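Local coordinates for protein putative NADH-depentdent flavin oxidoreductase (Cupriavidus metallidurans, PDB 5OCS) that probably acts as an Old Yellow Enzyme-type ene-reductase, an FMN-binding TIM-barrel flavoprotein that uses NADPH or NADH as reductant, at residues L53-T58 against T69-Y74; A59-G64 against R157-A162; T98-H103 against G174-G179; A163-A168 against R219-A224; P227-V232 against A261-T266. All blocks are in the same frame, centred on the assembly; numbering follows the deposited sequence.

All five contacts belong to one eight-stranded parallel (beta/alpha)8 barrel. Interactions 3 and 5 pair barrel strands directly, 96-102 with 175-179 and 228-233 with 262-265, and their centres lie about 9 Å apart. Interaction 1 folds the loop after strand 52-59 back against that strand, about 9 Å, centre to centre, from interaction 3. Interactions 2 and 4 follow helix 150-169 outside the barrel, where it meets first that same loop and then the end of helix 204-221. Along the chain interactions 1 and 2 interleave, as do 2 and 3, and 3 and 4, while interaction 5 comes last. Interactions 1, 3 and 5 thus bring FMN-binding residues together, with 2 and 4 forming the outer layer.

Interaction 1 (L53-T58 against T69-Y74); sequences LIIEAT and TDLGLY
The carboxylate of E56 is the flat group here, and CB of L71 sits over one of its faces, 3.9 Å from CD. The two side chains cross at about a right angle. Waters gather round OE1: one lies 2.6 Å from E56 OE1 and accepts the N-H of L71, and another donates to E56 OE1 and, weakly, to T69 O. Beyond the two segments, OE1 also takes the backbone N-H of Q26, while OE2 has a weak bond from H38 on helix 36-46.

Most of the buried surface belongs to L71 and T58. L71 CD2 fits into the strand, 3.8 Å from I55 CG2 and 3.5 Å from T58 OG1; that hydroxyl is already committed, donating to E56 O over 2.8 Å. With T58 CG2 anti to the backbone N, the methyl is left to meet the loop two residues on, 3.5 Å from L73 CB. T58 CA-H also points at L71 O. A further water links the backbone to a side chain, donating to A57 O and, at 2.7 Å, to D70 OD2, which is held as well by I66 N.

Within these segments apolar contacts and water do the joining; just beyond, the backbone of A59 bonds to L71 and L73. Such a loop, folding back onto the strand it has just left, belongs to the TIM barrel of the Old Yellow Enzyme family. A57, next to T58 on this strand, is part of the FMN site.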
# COMPACT_ATOMS: atom_id res chain seq x y z
N LEU D 53 -4.39 8.25 11.51
CA LEU D 53 -5.26 7.73 10.47
C LEU D 53 -6.70 7.89 10.96
O LEU D 53 -7.03 7.52 12.11
CB LEU D 53 -4.95 6.25 10.24
CG LEU D 53 -5.96 5.45 9.41
CD1 LEU D 53 -6.12 5.96 8.00
CD2 LEU D 53 -5.53 4.00 9.40
N ILE D 54 -7.58 8.41 10.11
CA ILE D 54 -8.98 8.49 10.41
C ILE D 54 -9.69 7.63 9.39
O ILE D 54 -9.66 7.98 8.20
CB ILE D 54 -9.54 9.93 10.30
CG1 ILE D 54 -8.66 10.91 11.08
CG2 ILE D 54 -10.97 9.97 10.82
CD1 ILE D 54 -9.06 12.38 10.98
N ILE D 55 -10.29 6.53 9.87
CA ILE D 55 -11.02 5.62 9.03
C ILE D 55 -12.24 6.36 8.44
O ILE D 55 -12.83 7.22 9.11
CB ILE D 55 -11.42 4.34 9.80
CG1 ILE D 55 -10.18 3.47 10.09
CG2 ILE D 55 -12.43 3.47 9.03
CD1 ILE D 55 -10.37 2.46 11.20
N GLU D 56 -12.60 5.98 7.21
CA GLU D 56 -13.69 6.57 6.47
C GLU D 56 -15.01 6.63 7.24
O GLU D 56 -15.24 5.88 8.19
CB GLU D 56 -13.97 5.77 5.20
CG GLU D 56 -14.54 4.39 5.43
CD GLU D 56 -14.50 3.53 4.18
OE1 GLU D 56 -15.41 3.66 3.32
OE2 GLU D 56 -13.56 2.72 4.06
N ALA D 57 -15.90 7.46 6.74
CA ALA D 57 -17.26 7.55 7.26
C ALA D 57 -17.88 6.18 7.47
O ALA D 57 -18.12 5.39 6.52
CB ALA D 57 -18.14 8.38 6.30
N THR D 58 -18.13 5.88 8.74
CA THR D 58 -18.63 4.60 9.13
C THR D 58 -20.06 4.75 9.65
O THR D 58 -20.29 5.43 10.66
CB THR D 58 -17.69 4.01 10.19
OG1 THR D 58 -16.42 3.77 9.56
CG2 THR D 58 -18.24 2.69 10.74
N THR D 69 -22.63 0.38 -0.38
CA THR D 69 -21.33 -0.22 -0.08
C THR D 69 -20.49 0.61 0.91
O THR D 69 -19.29 0.39 1.01
CB THR D 69 -20.56 -0.52 -1.37
OG1 THR D 69 -20.49 0.63 -2.20
CG2 THR D 69 -21.23 -1.62 -2.17
N ASP D 70 -21.13 1.50 1.67
CA ASP D 70 -20.43 2.12 2.77
C ASP D 70 -20.02 1.14 3.87
O ASP D 70 -20.75 0.18 4.20
CB ASP D 70 -21.30 3.17 3.44
CG ASP D 70 -21.32 4.48 2.69
OD1 ASP D 70 -21.08 4.52 1.45
OD2 ASP D 70 -21.56 5.50 3.41
N LEU D 71 -18.91 1.48 4.50
CA LEU D 71 -18.45 0.85 5.73
C LEU D 71 -19.45 1.15 6.85
O LEU D 71 -20.01 2.25 6.90
CB LEU D 71 -17.04 1.34 6.11
CG LEU D 71 -16.36 0.48 7.18
CD1 LEU D 71 -16.09 -0.95 6.69
CD2 LEU D 71 -15.10 1.18 7.65
N GLY D 72 -19.74 0.15 7.67
CA GLY D 72 -20.65 0.27 8.78
C GLY D 72 -20.08 -0.29 10.06
O GLY D 72 -19.13 -1.08 10.05
N LEU D 73 -20.65 0.13 11.17
CA LEU D 73 -20.35 -0.47 12.46
C LEU D 73 -21.62 -0.61 13.29
O LEU D 73 -21.74 -0.03 14.39
CB LEU D 73 -19.29 0.36 13.17
CG LEU D 73 -18.62 -0.32 14.35
CD1 LEU D 73 -18.09 -1.71 13.99
CD2 LEU D 73 -17.52 0.58 14.89
N TYR D 74 -22.56 -1.35 12.73
CA TYR D 74 -23.92 -1.38 13.25
C TYR D 74 -24.41 -2.77 13.60
O TYR D 74 -25.58 -2.96 13.98
CB TYR D 74 -24.88 -0.60 12.32
CG TYR D 74 -24.88 -0.98 10.84
CD1 TYR D 74 -25.34 -2.22 10.40
CD2 TYR D 74 -24.44 -0.09 9.87
CE1 TYR D 74 -25.36 -2.56 9.03
CE2 TYR D 74 -24.48 -0.40 8.50
CZ TYR D 74 -24.94 -1.63 8.08
OH TYR D 74 -24.94 -1.93 6.74
O HOH W 1 -17.86 4.10 4.04
O HOH W 2 -16.27 1.25 2.30
O HOH W 3 -18.12 4.47 1.31
O HOH W 4 -21.04 5.57 6.05

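Interaction 2 (A59-G64 against R157-A162); sequences AVSPEG and RDDFVA
V60, D159 and F160 carry this contact between the loop after strand 52-59 and helix 150-169. V60 CG1 stands almost squarely over the F160 ring, 3.7 Å from its centroid and 10° off the normal, which makes a CH-pi contact. Its other methyl, CG2, lies by the CD2-CE2 side of the ring, 3.8 Å from F160 CE2. V60 has chi1 -56°, which puts CG1 anti to the carbonyl carbon and leaves both methyls facing the ring. The CB of F160 points away from the loop, yet its ring swings back to receive the valine.

D159 meets the same residue from its backbone side: D159 CB is 3.5 Å from V60 O. That carbonyl does not bond directly to the helix. A water donates to it and to D159 O, 2.8 Å from each of the two oxygens, so loop and helix backbones share one bridging molecule. A second water lies between D159 OD2 and S61 OG. S61 adds a plain van der Waals touch, its CB being 3.5 Å from D159 OD2.

E63 brings a like charge close, with E63 OE2 4.3 Å from D159 OD2. K155, one helical turn before D159, forms salt bridges with both carboxylates.

The chemistry is therefore split in two. An apolar valine-on-ring contact faces the barrel side, and a hydrated polar rim is spanned by water instead of direct bonds. At that rim the shared lysine probably offsets the repulsion between the two acids, and would favour their charged forms.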
# COMPACT_ATOMS: atom_id res chain seq x y z
N ALA D 59 -20.99 4.14 8.94
CA ALA D 59 -22.43 4.30 9.19
C ALA D 59 -22.82 3.73 10.54
O ALA D 59 -22.44 2.60 10.89
CB ALA D 59 -23.23 3.64 8.07
N VAL D 60 -23.58 4.51 11.30
CA VAL D 60 -24.14 4.08 12.56
C VAL D 60 -25.38 3.17 12.42
O VAL D 60 -25.81 2.58 13.40
CB VAL D 60 -24.39 5.29 13.53
CG1 VAL D 60 -23.09 6.07 13.75
CG2 VAL D 60 -25.50 6.21 13.00
N SER D 61 -25.92 3.05 11.21
CA SER D 61 -27.08 2.20 10.94
C SER D 61 -27.09 2.00 9.47
O SER D 61 -26.51 2.79 8.73
CB SER D 61 -28.38 2.91 11.40
OG SER D 61 -28.61 4.13 10.71
N PRO D 62 -27.78 0.97 9.01
CA PRO D 62 -27.83 0.78 7.56
C PRO D 62 -28.44 1.97 6.83
O PRO D 62 -27.95 2.34 5.78
CB PRO D 62 -28.79 -0.41 7.39
CG PRO D 62 -29.04 -0.97 8.73
CD PRO D 62 -28.43 -0.11 9.78
N GLU D 63 -29.51 2.54 7.38
CA GLU D 63 -30.20 3.71 6.78
C GLU D 63 -29.35 4.97 6.74
O GLU D 63 -29.64 5.88 5.97
CB GLU D 63 -31.59 3.99 7.45
CG GLU D 63 -31.64 4.55 8.87
CD GLU D 63 -31.61 3.48 9.96
OE1 GLU D 63 -31.19 2.34 9.69
OE2 GLU D 63 -32.00 3.78 11.09
N GLY D 64 -28.32 5.02 7.58
CA GLY D 64 -27.42 6.12 7.63
C GLY D 64 -26.24 6.03 6.69
O GLY D 64 -25.45 6.97 6.61
N ARG D 157 -29.32 8.90 18.14
CA ARG D 157 -28.45 9.07 19.30
C ARG D 157 -27.94 7.70 19.76
O ARG D 157 -26.73 7.52 19.93
CB ARG D 157 -29.12 9.75 20.51
CG ARG D 157 -29.69 11.14 20.28
CD ARG D 157 -30.15 11.83 21.57
NE ARG D 157 -30.95 13.01 21.23
CZ ARG D 157 -32.26 13.01 20.98
NH1 ARG D 157 -32.97 11.88 21.10
NH2 ARG D 157 -32.89 14.16 20.63
N ASP D 158 -28.87 6.76 19.94
CA ASP D 158 -28.50 5.48 20.50
C ASP D 158 -27.60 4.71 19.53
O ASP D 158 -26.75 3.96 19.99
CB ASP D 158 -29.72 4.65 20.83
CG ASP D 158 -30.50 5.21 21.99
OD1 ASP D 158 -29.98 6.05 22.79
OD2 ASP D 158 -31.65 4.82 22.06
N ASP D 159 -27.80 4.88 18.23
CA ASP D 159 -26.98 4.20 17.19
C ASP D 159 -25.54 4.76 17.21
O ASP D 159 -24.57 3.99 17.12
CB ASP D 159 -27.58 4.36 15.79
CG ASP D 159 -28.86 3.58 15.60
OD1 ASP D 159 -29.19 2.68 16.43
OD2 ASP D 159 -29.54 3.83 14.59
N PHE D 160 -25.40 6.07 17.35
CA PHE D 160 -24.08 6.67 17.54
C PHE D 160 -23.36 6.10 18.77
O PHE D 160 -22.17 5.78 18.73
CB PHE D 160 -24.14 8.18 17.59
CG PHE D 160 -23.99 8.85 16.25
CD1 PHE D 160 -22.72 9.17 15.77
CD2 PHE D 160 -25.11 9.17 15.46
CE1 PHE D 160 -22.55 9.79 14.52
CE2 PHE D 160 -24.95 9.81 14.22
CZ PHE D 160 -23.67 10.10 13.74
N VAL D 161 -24.10 6.02 19.86
CA VAL D 161 -23.62 5.40 21.08
C VAL D 161 -23.22 3.95 20.88
O VAL D 161 -22.13 3.57 21.32
CB VAL D 161 -24.65 5.52 22.23
CG1 VAL D 161 -24.20 4.68 23.44
CG2 VAL D 161 -24.82 6.98 22.62
N ALA D 162 -24.06 3.16 20.24
CA ALA D 162 -23.77 1.74 20.05
C ALA D 162 -22.49 1.59 19.23
O ALA D 162 -21.60 0.80 19.57
CB ALA D 162 -24.92 0.97 19.44
O HOH W 5 -25.09 1.51 15.87
O HOH W 6 -29.25 5.83 12.73

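Interaction 3 (T98-H103 against G174-G179); sequences TIQLAH and GIEVHG
I99 bonds to both G174 and E176 where two parallel TIM-barrel strands pair, 96-102 and 175-179, which run 24° apart at a closest approach of 4.6 Å. Four backbone bonds join them. I99 N donates to G174 O and I99 O accepts from E176 N; two residues on, L101 N donates to E176 O and L101 O accepts from H178 N over 3.0 Å. At the end, a water lies within reach of both H103 O and H178 O.

I99, L101, I175 and V177 turn to one face, where L101 CD1 packs 3.9 Å from I175 CG2 beneath helix 150-169. Q100 and E176 turn to the other, into the barrel. E176 is fully engaged: OE2 takes Q100 NE2 and a salt bridge from R231, while OE1 takes H263 ND1 and W229 NE1. H178 ND1 is met by the N-H of A180. T98 OG1 bonds L53 O on the preceding strand.

Q100 is an FMN-binding residue. Its amide stacks on the H178 ring, the planes 25° apart, and Q100 NE2 donates to the anti side of E176 OE2, 2.9 Å away.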
# COMPACT_ATOMS: atom_id res chain seq x y z
N THR D 98 -8.12 6.08 14.38
CA THR D 98 -9.37 6.68 14.82
C THR D 98 -10.42 6.43 13.75
O THR D 98 -10.10 5.97 12.64
CB THR D 98 -9.21 8.19 15.08
OG1 THR D 98 -8.82 8.88 13.87
CG2 THR D 98 -8.10 8.39 16.17
N ILE D 99 -11.67 6.79 14.02
CA ILE D 99 -12.74 6.48 13.09
C ILE D 99 -13.75 7.62 13.03
O ILE D 99 -14.06 8.24 14.03
CB ILE D 99 -13.44 5.15 13.46
CG1 ILE D 99 -14.34 4.66 12.32
CG2 ILE D 99 -14.19 5.22 14.82
CD1 ILE D 99 -14.66 3.19 12.45
N GLN D 100 -14.25 7.88 11.84
CA GLN D 100 -15.33 8.88 11.62
C GLN D 100 -16.67 8.17 11.66
O GLN D 100 -16.94 7.27 10.84
CB GLN D 100 -15.12 9.58 10.28
CG GLN D 100 -16.10 10.71 10.06
CD GLN D 100 -16.00 11.24 8.67
OE1 GLN D 100 -16.38 10.56 7.71
NE2 GLN D 100 -15.55 12.48 8.54
N LEU D 101 -17.49 8.47 12.67
CA LEU D 101 -18.82 7.91 12.74
C LEU D 101 -19.77 8.87 12.03
O LEU D 101 -19.69 10.10 12.22
CB LEU D 101 -19.21 7.71 14.19
CG LEU D 101 -18.49 6.64 14.98
CD1 LEU D 101 -19.13 6.56 16.37
CD2 LEU D 101 -18.51 5.26 14.30
N ALA D 102 -20.69 8.31 11.27
CA ALA D 102 -21.44 9.06 10.27
C ALA D 102 -22.87 8.59 10.13
O ALA D 102 -23.23 7.47 10.42
CB ALA D 102 -20.73 8.95 8.94
N HIS D 103 -23.70 9.51 9.65
CA HIS D 103 -25.05 9.24 9.21
C HIS D 103 -25.34 10.27 8.10
O HIS D 103 -25.19 11.48 8.32
CB HIS D 103 -26.01 9.45 10.36
CG HIS D 103 -27.39 8.94 10.10
ND1 HIS D 103 -28.17 9.40 9.06
CD2 HIS D 103 -28.15 8.05 10.77
CE1 HIS D 103 -29.34 8.78 9.08
NE2 HIS D 103 -29.35 7.96 10.12
N GLY D 174 -9.91 6.91 18.95
CA GLY D 174 -10.58 8.18 18.91
C GLY D 174 -11.75 8.17 17.95
O GLY D 174 -11.83 7.31 17.06
N ILE D 175 -12.65 9.13 18.13
CA ILE D 175 -13.84 9.21 17.26
C ILE D 175 -14.00 10.63 16.72
O ILE D 175 -13.97 11.63 17.47
CB ILE D 175 -15.14 8.82 17.97
CG1 ILE D 175 -15.17 7.31 18.29
CG2 ILE D 175 -16.37 9.15 17.10
CD1 ILE D 175 -16.33 6.88 19.14
N GLU D 176 -14.16 10.73 15.42
CA GLU D 176 -14.58 11.97 14.76
C GLU D 176 -16.06 11.86 14.44
O GLU D 176 -16.49 10.97 13.68
CB GLU D 176 -13.77 12.19 13.49
CG GLU D 176 -14.26 13.39 12.68
CD GLU D 176 -13.29 13.81 11.59
OE1 GLU D 176 -12.14 14.18 11.92
OE2 GLU D 176 -13.71 13.78 10.41
N VAL D 177 -16.86 12.75 15.03
CA VAL D 177 -18.30 12.70 14.76
C VAL D 177 -18.47 13.59 13.54
O VAL D 177 -18.02 14.75 13.50
CB VAL D 177 -19.12 13.26 15.95
CG1 VAL D 177 -20.58 13.37 15.59
CG2 VAL D 177 -18.94 12.37 17.18
N HIS D 178 -19.13 13.06 12.54
CA HIS D 178 -19.24 13.73 11.26
C HIS D 178 -20.39 14.74 11.27
O HIS D 178 -21.53 14.36 11.16
CB HIS D 178 -19.44 12.71 10.14
CG HIS D 178 -19.10 13.22 8.77
ND1 HIS D 178 -18.94 14.56 8.47
CD2 HIS D 178 -18.89 12.55 7.61
CE1 HIS D 178 -18.64 14.69 7.19
NE2 HIS D 178 -18.60 13.49 6.65
N GLY D 179 -20.04 16.01 11.38
CA GLY D 179 -21.00 17.14 11.32
C GLY D 179 -20.92 17.97 10.05
O GLY D 179 -21.41 19.09 10.03
O HOH W 7 -23.79 13.46 10.23

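Interaction 4 (A163-A168 against R219-A224); sequences AAKRAA and REAFPA
A221, F222 and P223, where helix 204-221 runs out, pack against the alanine-rich side of helix 150-169. Earlier in the segment R219 folds back over the helix end. Its NH2 reaches F222 O over 3.0 Å, with the oxygen in the plane of the guanidinium but the nitrogen well above the carbonyl plane. A weaker bond from the same NH2 goes to P223 O, and NH1 is taken by R226 O.

A221 is the first to touch, its CB lying 4.1 Å from CE of the extended K165 chain. F222 comes next, the first residue to leave helical geometry. Its CG is anti to the backbone N (chi1 -156°), and chi2 of 62° turns the ring edge-on to the helix. F222 CD1 is 3.4 Å from A164 O, which lies in the ring plane and already accepts the helical bond from A168 N. The neighbouring rim atom, F222 CE1, is 3.7 Å from A168 CB. P223 finishes the contact: its CD presses on A168 CB at 3.5 Å, tighter than usual for two carbons.

I175 and V228, on two barrel strands, also touch F222, which thus fills the angle between sheet and helices. Small alanines let the two backbones come close, A164 and F222 CA atoms being 6.0 Å apart. This is packing between neighbouring outer helices of a (beta/alpha)8 barrel.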
# COMPACT_ATOMS: atom_id res chain seq x y z
N ALA D 163 -22.39 2.37 18.16
CA ALA D 163 -21.21 2.31 17.28
C ALA D 163 -19.96 2.80 18.00
O ALA D 163 -18.88 2.23 17.80
CB ALA D 163 -21.46 3.12 16.00
N ALA D 164 -20.07 3.81 18.83
CA ALA D 164 -18.95 4.28 19.62
C ALA D 164 -18.43 3.20 20.60
O ALA D 164 -17.23 3.06 20.75
CB ALA D 164 -19.34 5.51 20.38
N LYS D 165 -19.34 2.43 21.19
CA LYS D 165 -18.95 1.33 22.08
C LYS D 165 -18.27 0.21 21.31
O LYS D 165 -17.31 -0.39 21.81
CB LYS D 165 -20.15 0.81 22.86
CG LYS D 165 -20.65 1.81 23.89
CD LYS D 165 -21.91 1.28 24.54
CE LYS D 165 -22.50 2.21 25.59
NZ LYS D 165 -23.79 1.63 26.10
N ARG D 166 -18.75 -0.08 20.10
CA ARG D 166 -18.09 -1.08 19.26
C ARG D 166 -16.69 -0.64 18.89
O ARG D 166 -15.74 -1.44 18.95
CB ARG D 166 -18.89 -1.41 18.01
CG ARG D 166 -20.23 -2.06 18.27
CD ARG D 166 -20.83 -2.44 16.95
NE ARG D 166 -22.20 -2.96 17.06
CZ ARG D 166 -22.51 -4.22 17.33
NH1 ARG D 166 -21.57 -5.13 17.54
NH2 ARG D 166 -23.80 -4.59 17.40
N ALA D 167 -16.56 0.64 18.55
CA ALA D 167 -15.25 1.20 18.21
C ALA D 167 -14.30 1.09 19.41
O ALA D 167 -13.13 0.71 19.23
CB ALA D 167 -15.38 2.63 17.71
N ALA D 168 -14.78 1.40 20.59
CA ALA D 168 -13.95 1.29 21.81
C ALA D 168 -13.48 -0.16 22.01
O ALA D 168 -12.31 -0.41 22.31
CB ALA D 168 -14.71 1.81 23.03
N ARG D 219 -19.39 11.15 23.53
CA ARG D 219 -18.34 11.46 24.49
C ARG D 219 -18.59 10.72 25.81
O ARG D 219 -17.65 10.29 26.48
CB ARG D 219 -18.29 12.97 24.71
CG ARG D 219 -17.32 13.53 25.74
CD ARG D 219 -15.85 13.23 25.45
NE ARG D 219 -15.54 11.83 25.67
CZ ARG D 219 -14.35 11.27 25.46
NH1 ARG D 219 -13.32 11.99 25.03
NH2 ARG D 219 -14.22 9.96 25.65
N GLU D 220 -19.85 10.61 26.20
CA GLU D 220 -20.21 9.88 27.41
C GLU D 220 -19.92 8.38 27.26
O GLU D 220 -19.42 7.75 28.21
CB GLU D 220 -21.67 10.09 27.75
CG GLU D 220 -22.03 9.64 29.17
CD GLU D 220 -22.21 8.15 29.33
OE1 GLU D 220 -22.61 7.48 28.35
OE2 GLU D 220 -21.94 7.66 30.46
N ALA D 221 -20.22 7.82 26.09
CA ALA D 221 -20.10 6.40 25.89
C ALA D 221 -18.65 5.93 25.67
O ALA D 221 -18.32 4.79 26.00
CB ALA D 221 -20.97 5.94 24.75
N PHE D 222 -17.82 6.75 25.04
CA PHE D 222 -16.46 6.37 24.63
C PHE D 222 -15.51 6.57 25.82
O PHE D 222 -15.68 7.54 26.58
CB PHE D 222 -15.99 7.22 23.45
CG PHE D 222 -14.90 6.61 22.58
CD1 PHE D 222 -15.13 5.42 21.89
CD2 PHE D 222 -13.69 7.28 22.37
CE1 PHE D 222 -14.16 4.87 21.06
CE2 PHE D 222 -12.72 6.76 21.56
CZ PHE D 222 -12.95 5.55 20.91
N PRO D 223 -14.54 5.66 26.01
CA PRO D 223 -13.68 5.78 27.19
C PRO D 223 -13.10 7.17 27.37
O PRO D 223 -12.52 7.73 26.46
CB PRO D 223 -12.58 4.73 26.92
CG PRO D 223 -13.29 3.67 26.14
CD PRO D 223 -14.24 4.44 25.23
N ALA D 224 -13.29 7.74 28.56
CA ALA D 224 -12.99 9.16 28.80
C ALA D 224 -11.58 9.62 28.40
O ALA D 224 -11.39 10.74 27.98
CB ALA D 224 -13.28 9.52 30.28

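Interaction 5 (P227-V232 against A261-T266); sequences PVWMRV and AVHVST. With CIT (citric acid), chain J.
H263 is gripped by both M230 and V232, its strand 262-265 running parallel to 228-233, 10° apart at a closest approach of 4.8 Å. H263 N donates to M230 O, V232 N to H263 O and S265 N to V232 O; all three backbone bonds are short and nearly straight at hydrogen.

The side-chain polar contacts centre on R231, part of the FMN site. Its NE donates to S265 OG over 2.9 Å, with the hydroxyl in the guanidinium plane, and NH2 donates to citrate O7, also in that plane. S265 OG in turn gives its proton to citrate O6 at 2.8 Å, and T266 N holds citrate O4. The citrate, probably from the crystallisation liquor, is also bonded by H181; no FMN is bound to this chain.

A CH-pi contact comes next. R231 CD lies over the H263 face, 3.8 Å from the centroid, and R231 NH1 is 3.4 Å from H263 CE1, with guanidinium and ring planes 31° apart. A bend at chi2 (66°) brings CD round to the ring. Both nitrogens of H263 are occupied, by E176 and S322, which fixes its rotation.

Apolar contacts close the list: W229 CB against A261 CB, and V232 CG2 3.9 Å from V262 CG2 on the face turned out of the barrel.

Helix 244-256 connects the two strands in a beta-alpha-beta unit and packs on their outer face. L250 and T247 of that helix lie on V232, while W229 and H263 face inward to M298 on strand 297-300.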
# COMPACT_ATOMS: atom_id res chain seq x y z
N PRO D 227 -9.78 10.50 22.84
CA PRO D 227 -10.36 11.75 22.31
C PRO D 227 -11.59 11.52 21.44
O PRO D 227 -11.68 10.54 20.73
CB PRO D 227 -9.21 12.33 21.45
CG PRO D 227 -8.44 11.11 21.01
CD PRO D 227 -8.47 10.23 22.24
N VAL D 228 -12.52 12.45 21.53
CA VAL D 228 -13.67 12.50 20.67
C VAL D 228 -13.76 13.94 20.20
O VAL D 228 -13.58 14.90 21.00
CB VAL D 228 -14.96 12.11 21.41
CG1 VAL D 228 -16.21 12.30 20.53
CG2 VAL D 228 -14.86 10.72 21.94
N TRP D 229 -14.06 14.12 18.92
CA TRP D 229 -14.15 15.46 18.34
C TRP D 229 -15.20 15.48 17.23
O TRP D 229 -15.86 14.47 16.99
CB TRP D 229 -12.77 15.94 17.87
CG TRP D 229 -12.20 15.23 16.68
CD1 TRP D 229 -12.32 15.57 15.37
CD2 TRP D 229 -11.38 14.06 16.70
NE1 TRP D 229 -11.64 14.68 14.58
CE2 TRP D 229 -11.06 13.74 15.38
CE3 TRP D 229 -10.92 13.22 17.72
CZ2 TRP D 229 -10.27 12.64 15.05
CZ3 TRP D 229 -10.12 12.15 17.38
CH2 TRP D 229 -9.84 11.85 16.08
N MET D 230 -15.38 16.63 16.61
CA MET D 230 -16.33 16.76 15.50
C MET D 230 -15.68 17.36 14.29
O MET D 230 -14.82 18.25 14.38
CB MET D 230 -17.54 17.63 15.91
CG MET D 230 -18.70 17.59 14.93
SD MET D 230 -20.15 18.53 15.51
CE MET D 230 -20.70 17.46 16.79
N ARG D 231 -16.20 16.92 13.14
CA ARG D 231 -15.86 17.47 11.84
C ARG D 231 -16.92 18.49 11.50
O ARG D 231 -18.09 18.17 11.55
CB ARG D 231 -15.89 16.35 10.79
CG ARG D 231 -15.59 16.76 9.37
CD ARG D 231 -14.17 17.25 9.18
NE ARG D 231 -13.77 17.15 7.76
CZ ARG D 231 -13.32 16.06 7.14
NH1 ARG D 231 -13.06 14.95 7.81
NH2 ARG D 231 -13.07 16.13 5.84
N VAL D 232 -16.49 19.72 11.15
CA VAL D 232 -17.43 20.82 10.89
C VAL D 232 -17.09 21.49 9.59
O VAL D 232 -15.92 21.70 9.28
CB VAL D 232 -17.36 21.88 12.02
CG1 VAL D 232 -18.36 23.02 11.75
CG2 VAL D 232 -17.64 21.26 13.40
N ALA D 261 -10.80 18.28 19.95
CA ALA D 261 -10.38 19.00 18.79
C ALA D 261 -11.58 19.49 18.04
O ALA D 261 -12.73 19.19 18.37
CB ALA D 261 -9.51 18.10 17.90
N VAL D 262 -11.30 20.22 16.98
CA VAL D 262 -12.28 20.43 15.91
C VAL D 262 -11.57 20.28 14.56
O VAL D 262 -10.45 20.76 14.35
CB VAL D 262 -13.03 21.78 16.07
CG1 VAL D 262 -12.09 22.94 15.92
CG2 VAL D 262 -14.16 21.90 15.05
N HIS D 263 -12.22 19.56 13.63
CA HIS D 263 -11.67 19.33 12.33
C HIS D 263 -12.49 20.17 11.36
O HIS D 263 -13.69 19.92 11.20
CB HIS D 263 -11.77 17.83 12.00
CG HIS D 263 -11.03 17.40 10.78
ND1 HIS D 263 -10.90 16.06 10.44
CD2 HIS D 263 -10.34 18.09 9.85
CE1 HIS D 263 -10.18 15.97 9.32
NE2 HIS D 263 -9.84 17.18 8.94
N VAL D 264 -11.84 21.14 10.73
CA VAL D 264 -12.54 22.21 10.00
C VAL D 264 -12.39 21.95 8.52
O VAL D 264 -11.27 21.96 8.01
CB VAL D 264 -11.97 23.59 10.35
CG1 VAL D 264 -12.63 24.69 9.54
CG2 VAL D 264 -12.08 23.86 11.86
N SER D 265 -13.50 21.71 7.82
CA SER D 265 -13.45 21.58 6.37
C SER D 265 -13.27 22.96 5.72
O SER D 265 -13.33 23.97 6.40
CB SER D 265 -14.67 20.85 5.85
OG SER D 265 -14.48 19.43 6.11
N THR D 266 -13.01 23.00 4.41
CA THR D 266 -12.50 24.25 3.82
C THR D 266 -13.57 25.28 3.58
O THR D 266 -13.24 26.37 3.16
CB THR D 266 -11.82 24.04 2.45
OG1 THR D 266 -12.79 23.59 1.50
CG2 THR D 266 -10.68 23.01 2.54
C1 CIT J . -15.13 15.44 1.92
O1 CIT J . -15.56 14.83 0.89
O2 CIT J . -15.58 15.27 3.08
C2 CIT J . -14.01 16.44 1.67
C3 CIT J . -14.13 17.84 2.33
O7 CIT J . -13.35 17.89 3.54
C4 CIT J . -13.52 18.84 1.34
C5 CIT J . -13.39 20.26 1.89
O3 CIT J . -13.48 21.21 1.08
O4 CIT J . -13.18 20.43 3.11
C6 CIT J . -15.57 18.27 2.63
O5 CIT J . -16.41 18.25 1.71
O6 CIT J . -15.89 18.65 3.78